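Local coordinates for meso-diaminopimelate dehydrogenase (Clostridium tetani, PDB 3WGQ) that catalyses the reversible NADP-dependent oxidative deamination of meso-diaminopimelate, at the interface of chains A and B. Numbering follows the deposited sequence. Chains: chain A/B, Meso-diaminopimelate dehydrogenase.

The interface of chains A and B. Residues chain A 127, 269-271, 273, 279; chain B 266-267.
A:Leu271 and B:Met267 meet where strand 263-273 of chain A runs antiparallel to the same strand of chain B. They form a beta bridge between the two copies of this meso-diaminopimelate dehydrogenase. The strand lies in the diaminopimelic acid dehydrogenase C-terminal domain. Dehydrogenases of this family are commonly dimers, so the pairing is probably the biological one. The whole interface is two-fold symmetric, so this patch has a twin with the chains exchanged.

The backbones lie close along the bridge. The carbonyl O of B:Val266 sits 3.4 Å from CA of A:Leu271. One step along, the carbonyl O of A:Asn270 lies 3.6 Å from CA of B:Met267. The side chain of B:Val266 points to the other side of the sheet from that of B:Met267.

The apolar contact centres on B:Met267, whose side chain reaches into a pocket of chain A. It lies alongside A:Leu271, and both point the same way off the sheet. The CD2 branch of A:Leu271 touches CG of B:Met267 at 3.6 Å. In B:Met267, CG stands anti to the carbonyl carbon (chi1 -57°). The chain then extends through chi2 and bends at chi3 (59°), which turns the methyl CE toward A:Leu127 and A:Phe269.

A:Phe279, on helix 276-296, offers B:Met267 its ring edge. SD of B:Met267 lies in the plane of the ring, at its edge, 3.9 Å from CZ and from CE1 of A:Phe279. CG of B:Met267 also lies 3.9 Å from CZ of A:Phe279. With CG anti to the backbone N (chi1 -175°), the ring reaches from the helix toward the strands. CD2 of A:Leu273 covers one ring face near its rim and backs the ring from within chain A.

Two looser approaches involve the methionine methyl. CE of B:Met267 lies 4.3 Å from CZ of A:Phe269. CD2 of A:Leu127, on helix 123-138, approaches CE of B:Met267 at the same distance.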
loop_
_atom_site.group_PDB
_atom_site.type_symbol
_atom_site.label_atom_id
_atom_site.label_comp_id
_atom_site.label_asym_id
_atom_site.label_seq_id
_atom_site.Cartn_x
_atom_site.Cartn_y
_atom_site.Cartn_z
ATOM N N LEU A 127 -1.524 -3.696 7.400
ATOM C CA LEU A 127 -1.210 -3.465 6.001
ATOM C C LEU A 127 -2.423 -3.573 5.082
ATOM O O LEU A 127 -2.633 -2.717 4.224
ATOM C CB LEU A 127 -0.113 -4.437 5.559
ATOM C CG LEU A 127 1.327 -3.924 5.719
ATOM C CD1 LEU A 127 1.475 -3.117 6.993
ATOM C CD2 LEU A 127 2.287 -5.079 5.687
ATOM N N PHE A 269 -2.614 -5.258 -3.834
ATOM C CA PHE A 269 -1.570 -5.367 -2.822
ATOM C C PHE A 269 -1.696 -6.798 -2.340
ATOM O O PHE A 269 -2.808 -7.253 -2.065
ATOM C CB PHE A 269 -1.838 -4.429 -1.633
ATOM C CG PHE A 269 -0.833 -4.560 -0.516
ATOM C CD1 PHE A 269 0.410 -3.927 -0.594
ATOM C CD2 PHE A 269 -1.112 -5.339 0.602
ATOM C CE1 PHE A 269 1.366 -4.070 0.425
ATOM C CE2 PHE A 269 -0.164 -5.491 1.634
ATOM C CZ PHE A 269 1.081 -4.851 1.541
ATOM N N ASN A 270 -0.589 -7.518 -2.250
ATOM C CA ASN A 270 -0.660 -8.875 -1.749
ATOM C C ASN A 270 0.581 -9.292 -0.971
ATOM O O ASN A 270 1.652 -8.683 -1.097
ATOM C CB ASN A 270 -0.969 -9.868 -2.889
ATOM C CG ASN A 270 0.176 -10.041 -3.860
ATOM O OD1 ASN A 270 1.312 -10.289 -3.464
ATOM N ND2 ASN A 270 -0.125 -9.931 -5.150
ATOM N N LEU A 271 0.414 -10.324 -0.148
ATOM C CA LEU A 271 1.489 -10.851 0.680
ATOM C C LEU A 271 1.606 -12.359 0.510
ATOM O O LEU A 271 0.600 -13.058 0.445
ATOM C CB LEU A 271 1.217 -10.562 2.165
ATOM C CG LEU A 271 1.121 -9.111 2.637
ATOM C CD1 LEU A 271 0.729 -9.090 4.102
ATOM C CD2 LEU A 271 2.467 -8.411 2.445
ATOM N N LEU A 273 3.692 -14.986 2.568
ATOM C CA LEU A 273 4.563 -15.158 3.723
ATOM C C LEU A 273 4.913 -16.590 4.106
ATOM O O LEU A 273 4.026 -17.372 4.443
ATOM C CB LEU A 273 3.909 -14.475 4.926
ATOM C CG LEU A 273 3.199 -13.144 4.649
ATOM C CD1 LEU A 273 2.417 -12.726 5.881
ATOM C CD2 LEU A 273 4.223 -12.083 4.253
ATOM N N PHE A 279 6.386 -12.221 10.013
ATOM C CA PHE A 279 6.092 -11.042 9.210
ATOM C C PHE A 279 5.356 -10.048 10.107
ATOM O O PHE A 279 5.663 -8.856 10.121
ATOM C CB PHE A 279 5.222 -11.385 7.998
ATOM C CG PHE A 279 5.003 -10.219 7.080
ATOM C CD1 PHE A 279 6.036 -9.753 6.266
ATOM C CD2 PHE A 279 3.784 -9.540 7.070
ATOM C CE1 PHE A 279 5.854 -8.628 5.466
ATOM C CE2 PHE A 279 3.593 -8.414 6.273
ATOM C CZ PHE A 279 4.631 -7.954 5.469
ATOM N N VAL B 266 7.334 -12.012 0.982
ATOM C CA VAL B 266 7.183 -11.205 -0.222
ATOM C C VAL B 266 5.965 -10.292 -0.158
ATOM O O VAL B 266 4.859 -10.727 0.178
ATOM C CB VAL B 266 7.062 -12.107 -1.481
ATOM C CG1 VAL B 266 6.902 -11.249 -2.726
ATOM C CG2 VAL B 266 8.298 -12.993 -1.613
ATOM N N MET B 267 6.187 -9.024 -0.487
ATOM C CA MET B 267 5.142 -8.015 -0.502
ATOM C C MET B 267 5.051 -7.491 -1.927
ATOM O O MET B 267 6.075 -7.244 -2.576
ATOM C CB MET B 267 5.508 -6.853 0.421
ATOM C CG MET B 267 5.783 -7.241 1.858
ATOM S SD MET B 267 6.492 -5.845 2.787
ATOM C CE MET B 267 5.225 -4.638 2.614
#